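Side-chain contacts in sugar ABC transporter (Sugar-binding protein) (Bacillus halodurans, PDB 4YO7), which binds myo-inositol and probably serves as the solute-binding component of an ABC transporter for sugars or related polyols: residues Asn54-Glu57 against Phe58-Tyr61; Val280-Ala284 against Lys285-Ala289. All coordinates share one frame; numbering follows the deposited sequence.

Two helix starts, each with an aspartate at the N-cap, line the myo-inositol pocket of this periplasmic-binding-protein fold. In interaction 1 the cap and the ligand share one carboxylate; in interaction 2 the tasks are divided, Asp-283 capping helix 284-299 while Gln-282, one residue earlier, reaches the ligand. Both contacts are partly buried, and each runs from the pocket to a more open flank, marked by Leu-55 in the first and Lys-285 in the second. Carboxylate acceptors dominate ligand binding in interaction 1, an amide donor in interaction 2. Between them the ring of Phe-58 packs against Ala-284, with Phe-58 CE1 3.5 Å from Ala-284 CB.

Interaction 1. Residues Asn54-Glu57 against Phe58-Tyr61; sequences NLDE and FLTY. With INS (1,2,3,4,5,6-hexahydroxy-cyclohexane), chain F.
Leu-59 and Asp-56 meet through backbone and side chain at once: the amide N of Leu-59 donates to Asp-56 OD1 over 2.9 Å, at 162° and nearly along the carboxylate C-O bond. The aspartate CG lies between N and the carbonyl carbon (chi1 61°), which sets OD1 at the N-terminal end of the helix, facing the Leu-59 amide. Leu-59 lays its CB 3.2 Å from that same oxygen and carries CD1 on to the ligand, 3.3 Å from INS O1. This is a classic N-cap, here at the start of helix 57-70 after strand 46-52, and its carboxylate also binds myo-inositol: INS O2 donates to Asp-56 OD1 and INS O1 to Asp-56 OD2. Three bonds thus hold the carboxylate, and engaging both oxygens limits its rotation. One turn on, Thr-60 holds the Asp-56 carbonyl oxygen from opposite faces of its plane, through OG1 at 2.8 Å and through N at 2.9 Å. Glu-57 meets Tyr-61 twice: its carbonyl O lies obliquely against the ring, 3.1 Å from Tyr-61 CD2, and its side chain, bent at chi2 (79°), is bridged to Tyr-61 OH by a water that donates to Glu-57 OE2. On the pocket side Phe-58 puts CB 3.3 Å from INS O2, while its side chain also touches Asn-133.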
loop_
_atom_site.group_PDB
_atom_site.type_symbol
_atom_site.label_atom_id
_atom_site.label_comp_id
_atom_site.label_asym_id
_atom_site.label_seq_id
_atom_site.Cartn_x
_atom_site.Cartn_y
_atom_site.Cartn_z
ATOM N N ASN A 54 7.994 1.443 -7.334
ATOM C CA ASN A 54 8.400 0.171 -7.912
ATOM C C ASN A 54 7.144 -0.559 -8.329
ATOM O O ASN A 54 6.043 -0.119 -7.997
ATOM C CB ASN A 54 9.267 -0.657 -6.934
ATOM C CG ASN A 54 8.473 -1.355 -5.837
ATOM O OD1 ASN A 54 7.600 -0.775 -5.167
ATOM N ND2 ASN A 54 8.808 -2.605 -5.623
ATOM N N LEU A 55 7.307 -1.644 -9.083
ATOM C CA LEU A 55 6.173 -2.424 -9.569
ATOM C C LEU A 55 6.002 -3.707 -8.762
ATOM O O LEU A 55 6.150 -4.817 -9.274
ATOM C CB LEU A 55 6.341 -2.709 -11.062
ATOM C CG LEU A 55 6.295 -1.419 -11.892
ATOM C CD1 LEU A 55 6.673 -1.737 -13.333
ATOM C CD2 LEU A 55 4.942 -0.749 -11.852
ATOM N N ASP A 56 5.663 -3.553 -7.492
ATOM C CA ASP A 56 5.421 -4.716 -6.652
ATOM C C ASP A 56 4.000 -5.260 -6.888
ATOM O O ASP A 56 3.293 -4.775 -7.782
ATOM C CB ASP A 56 5.709 -4.389 -5.177
ATOM C CG ASP A 56 4.830 -3.279 -4.594
ATOM O OD1 ASP A 56 3.642 -3.190 -4.940
ATOM O OD2 ASP A 56 5.333 -2.513 -3.719
ATOM N N GLU A 57 3.611 -6.295 -6.144
ATOM C CA GLU A 57 2.373 -7.011 -6.452
ATOM C C GLU A 57 1.175 -6.053 -6.504
ATOM O O GLU A 57 0.441 -6.017 -7.483
ATOM C CB GLU A 57 2.120 -8.131 -5.439
ATOM C CG GLU A 57 0.961 -9.082 -5.808
ATOM C CD GLU A 57 1.326 -10.138 -6.843
ATOM O OE1 GLU A 57 2.515 -10.253 -7.218
ATOM O OE2 GLU A 57 0.411 -10.872 -7.273
ATOM N N PHE A 58 0.988 -5.266 -5.463
ATOM C CA PHE A 58 -0.138 -4.346 -5.413
ATOM C C PHE A 58 0.042 -3.162 -6.363
ATOM O O PHE A 58 -0.895 -2.784 -7.095
ATOM C CB PHE A 58 -0.357 -3.865 -3.980
ATOM C CG PHE A 58 -1.409 -2.802 -3.855
ATOM C CD1 PHE A 58 -2.749 -3.154 -3.721
ATOM C CD2 PHE A 58 -1.081 -1.464 -3.907
ATOM C CE1 PHE A 58 -3.731 -2.180 -3.612
ATOM C CE2 PHE A 58 -2.080 -0.483 -3.804
ATOM C CZ PHE A 58 -3.394 -0.860 -3.655
ATOM N N LEU A 59 1.240 -2.576 -6.395
ATOM C CA LEU A 59 1.424 -1.349 -7.150
ATOM C C LEU A 59 1.342 -1.599 -8.653
ATOM O O LEU A 59 1.040 -0.691 -9.424
ATOM C CB LEU A 59 2.735 -0.668 -6.772
ATOM C CG LEU A 59 2.709 0.055 -5.427
ATOM C CD1 LEU A 59 4.094 0.565 -5.125
ATOM C CD2 LEU A 59 1.661 1.210 -5.353
ATOM N N THR A 60 1.567 -2.835 -9.074
ATOM C CA THR A 60 1.419 -3.146 -10.488
ATOM C C THR A 60 -0.022 -2.933 -10.925
ATOM O O THR A 60 -0.277 -2.407 -12.010
ATOM C CB THR A 60 1.879 -4.579 -10.807
ATOM O OG1 THR A 60 3.283 -4.662 -10.565
ATOM C CG2 THR A 60 1.615 -4.937 -12.279
ATOM N N TYR A 61 -0.973 -3.313 -10.076
ATOM C CA TYR A 61 -2.377 -3.083 -10.398
ATOM C C TYR A 61 -2.664 -1.581 -10.452
ATOM O O TYR A 61 -3.435 -1.113 -11.292
ATOM C CB TYR A 61 -3.289 -3.757 -9.381
ATOM C CG TYR A 61 -3.225 -5.265 -9.410
ATOM C CD1 TYR A 61 -3.900 -5.990 -10.380
ATOM C CD2 TYR A 61 -2.480 -5.961 -8.478
ATOM C CE1 TYR A 61 -3.830 -7.369 -10.414
ATOM C CE2 TYR A 61 -2.406 -7.335 -8.502
ATOM C CZ TYR A 61 -3.087 -8.035 -9.473
ATOM O OH TYR A 61 -3.026 -9.418 -9.512
HETATM C C1 INS F . 3.362 -1.023 -1.044
HETATM C C2 INS F . 2.902 -2.452 -1.308
HETATM C C3 INS F . 1.899 -2.855 -0.227
HETATM C C4 INS F . 0.685 -1.919 -0.216
HETATM C C5 INS F . 1.166 -0.469 0.002
HETATM C C6 INS F . 2.169 -0.082 -1.075
HETATM O O1 INS F . 4.301 -0.592 -2.068
HETATM O O2 INS F . 2.267 -2.477 -2.585
HETATM O O3 INS F . 1.498 -4.225 -0.522
HETATM O O4 INS F . -0.179 -2.258 0.878
HETATM O O5 INS F . 0.028 0.403 -0.110
HETATM O O6 INS F . 2.650 1.286 -0.775
HETATM O O HOH W 1 -2.416 -10.796 -7.160
#

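Interaction 2. Residues Val280-Ala284 against Lys285-Ala289. With INS (1,2,3,4,5,6-hexahydroxy-cyclohexane), chain F.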
loop_
_atom_site.group_PDB
_atom_site.type_symbol
_atom_site.label_atom_id
_atom_site.label_comp_id
_atom_site.label_asym_id
_atom_site.label_seq_id
_atom_site.Cartn_x
_atom_site.Cartn_y
_atom_site.Cartn_z
ATOM N N VAL A 280 -7.749 -7.046 3.884
ATOM C CA VAL A 280 -8.378 -5.748 3.854
ATOM C C VAL A 280 -8.181 -5.150 2.469
ATOM O O VAL A 280 -7.057 -4.920 2.043
ATOM C CB VAL A 280 -7.802 -4.804 4.923
ATOM C CG1 VAL A 280 -8.541 -3.459 4.900
ATOM C CG2 VAL A 280 -7.877 -5.435 6.315
ATOM N N PHE A 281 -9.294 -4.905 1.767
ATOM C CA PHE A 281 -9.233 -4.374 0.413
ATOM C C PHE A 281 -8.690 -2.962 0.376
ATOM O O PHE A 281 -9.206 -2.076 1.053
ATOM C CB PHE A 281 -10.631 -4.427 -0.213
ATOM C CG PHE A 281 -10.737 -3.777 -1.575
ATOM C CD1 PHE A 281 -10.195 -4.382 -2.697
ATOM C CD2 PHE A 281 -11.435 -2.579 -1.737
ATOM C CE1 PHE A 281 -10.312 -3.783 -3.947
ATOM C CE2 PHE A 281 -11.557 -1.993 -2.981
ATOM C CZ PHE A 281 -11.003 -2.598 -4.079
ATOM N N GLN A 282 -7.634 -2.787 -0.431
ATOM C CA GLN A 282 -7.109 -1.488 -0.811
ATOM C C GLN A 282 -7.354 -1.346 -2.312
ATOM O O GLN A 282 -7.014 -2.220 -3.102
ATOM C CB GLN A 282 -5.614 -1.345 -0.484
ATOM C CG GLN A 282 -5.176 0.103 -0.559
ATOM C CD GLN A 282 -3.722 0.399 -0.341
ATOM O OE1 GLN A 282 -3.341 1.563 -0.378
ATOM N NE2 GLN A 282 -2.896 -0.614 -0.155
ATOM N N ASP A 283 -7.955 -0.236 -2.688
ATOM C CA ASP A 283 -8.471 -0.064 -4.041
ATOM C C ASP A 283 -7.386 0.460 -4.971
ATOM O O ASP A 283 -7.276 1.674 -5.192
ATOM C CB ASP A 283 -9.656 0.882 -3.997
ATOM C CG ASP A 283 -10.404 0.975 -5.322
ATOM O OD1 ASP A 283 -10.050 0.288 -6.299
ATOM O OD2 ASP A 283 -11.384 1.744 -5.368
ATOM N N ALA A 284 -6.602 -0.466 -5.524
ATOM C CA ALA A 284 -5.527 -0.111 -6.440
ATOM C C ALA A 284 -6.051 0.626 -7.675
ATOM O O ALA A 284 -5.463 1.643 -8.101
ATOM C CB ALA A 284 -4.749 -1.361 -6.866
ATOM N N LYS A 285 -7.141 0.106 -8.249
ATOM C CA LYS A 285 -7.707 0.688 -9.457
ATOM C C LYS A 285 -8.204 2.102 -9.188
ATOM O O LYS A 285 -7.925 3.018 -9.955
ATOM C CB LYS A 285 -8.838 -0.180 -10.008
ATOM C CG LYS A 285 -9.456 0.379 -11.292
ATOM C CD LYS A 285 -9.930 -0.730 -12.241
ATOM C CE LYS A 285 -10.175 -0.192 -13.654
ATOM N NZ LYS A 285 -8.901 0.014 -14.436
ATOM N N GLY A 286 -8.920 2.278 -8.087
ATOM C CA GLY A 286 -9.393 3.588 -7.677
ATOM C C GLY A 286 -8.271 4.584 -7.431
ATOM O O GLY A 286 -8.320 5.720 -7.899
ATOM N N GLN A 287 -7.246 4.163 -6.703
ATOM C CA GLN A 287 -6.105 5.033 -6.484
ATOM C C GLN A 287 -5.422 5.435 -7.781
ATOM O O GLN A 287 -5.116 6.612 -7.981
ATOM C CB GLN A 287 -5.098 4.372 -5.540
ATOM C CG GLN A 287 -5.639 4.216 -4.121
ATOM C CD GLN A 287 -4.644 3.563 -3.191
ATOM O OE1 GLN A 287 -3.500 3.321 -3.556
ATOM N NE2 GLN A 287 -5.088 3.259 -1.995
ATOM N N GLY A 288 -5.190 4.472 -8.677
ATOM C CA GLY A 288 -4.506 4.782 -9.916
ATOM C C GLY A 288 -5.320 5.675 -10.842
ATOM O O GLY A 288 -4.813 6.695 -11.311
ATOM N N ALA A 289 -6.590 5.335 -11.080
ATOM C CA ALA A 289 -7.446 6.143 -11.958
ATOM C C ALA A 289 -7.657 7.522 -11.385
ATOM O O ALA A 289 -7.580 8.518 -12.103
ATOM C CB ALA A 289 -8.785 5.473 -12.180
HETATM C C1 INS F . 3.362 -1.023 -1.044
HETATM C C2 INS F . 2.902 -2.452 -1.308
HETATM C C3 INS F . 1.899 -2.855 -0.227
HETATM C C4 INS F . 0.685 -1.919 -0.216
HETATM C C5 INS F . 1.166 -0.469 0.002
HETATM C C6 INS F . 2.169 -0.082 -1.075
HETATM O O1 INS F . 4.301 -0.592 -2.068
HETATM O O2 INS F . 2.267 -2.477 -2.585
HETATM O O3 INS F . 1.498 -4.225 -0.522
HETATM O O4 INS F . -0.179 -2.258 0.878
HETATM O O5 INS F . 0.028 0.403 -0.110
HETATM O O6 INS F . 2.650 1.286 -0.775
HETATM O O HOH W 2 -8.445 -2.419 -7.371
#
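Gln-282 and Gln-287 meet amide to amide, Gln-287 NE2 donating to Gln-282 OE1 over 2.9 Å at 165°. The two side chains cross at about a right angle with their amide planes 70° apart; the acceptor lies close to the plane of the donor amide, whereas the donor is tilted from the carbonyl plane of Gln-282. With its oxygen engaged in this way, Gln-282 turns NE2 to myo-inositol, donating to INS O5 over 3.1 Å and weakly to INS O4. An extended chain, CG opposite the backbone N (chi1 -166°), carries the amide from the main chain to the ligand. Farther out, Gln-287 is fixed through OE1, which is hydrogen-bonded to Asn-133 ND2, itself part of the pocket. The chain turns into the helix at Asp-283, the centre of an inverse gamma turn and the N-cap of helix 284-299: its OD1 takes Gly-286 N at 2.9 Å, from well above the carboxylate plane, and its carbonyl O takes Gln-287 N at 2.9 Å. Beside this cap a water accepts from Lys-285 N and donates weakly to Asp-283 OD1. Because Gln-282 OE1 accepts a hydrogen bond from Gln-287 NE2, the amide is oriented with nitrogen toward the ligand, consistent with a pocket that offers myo-inositol a donor here.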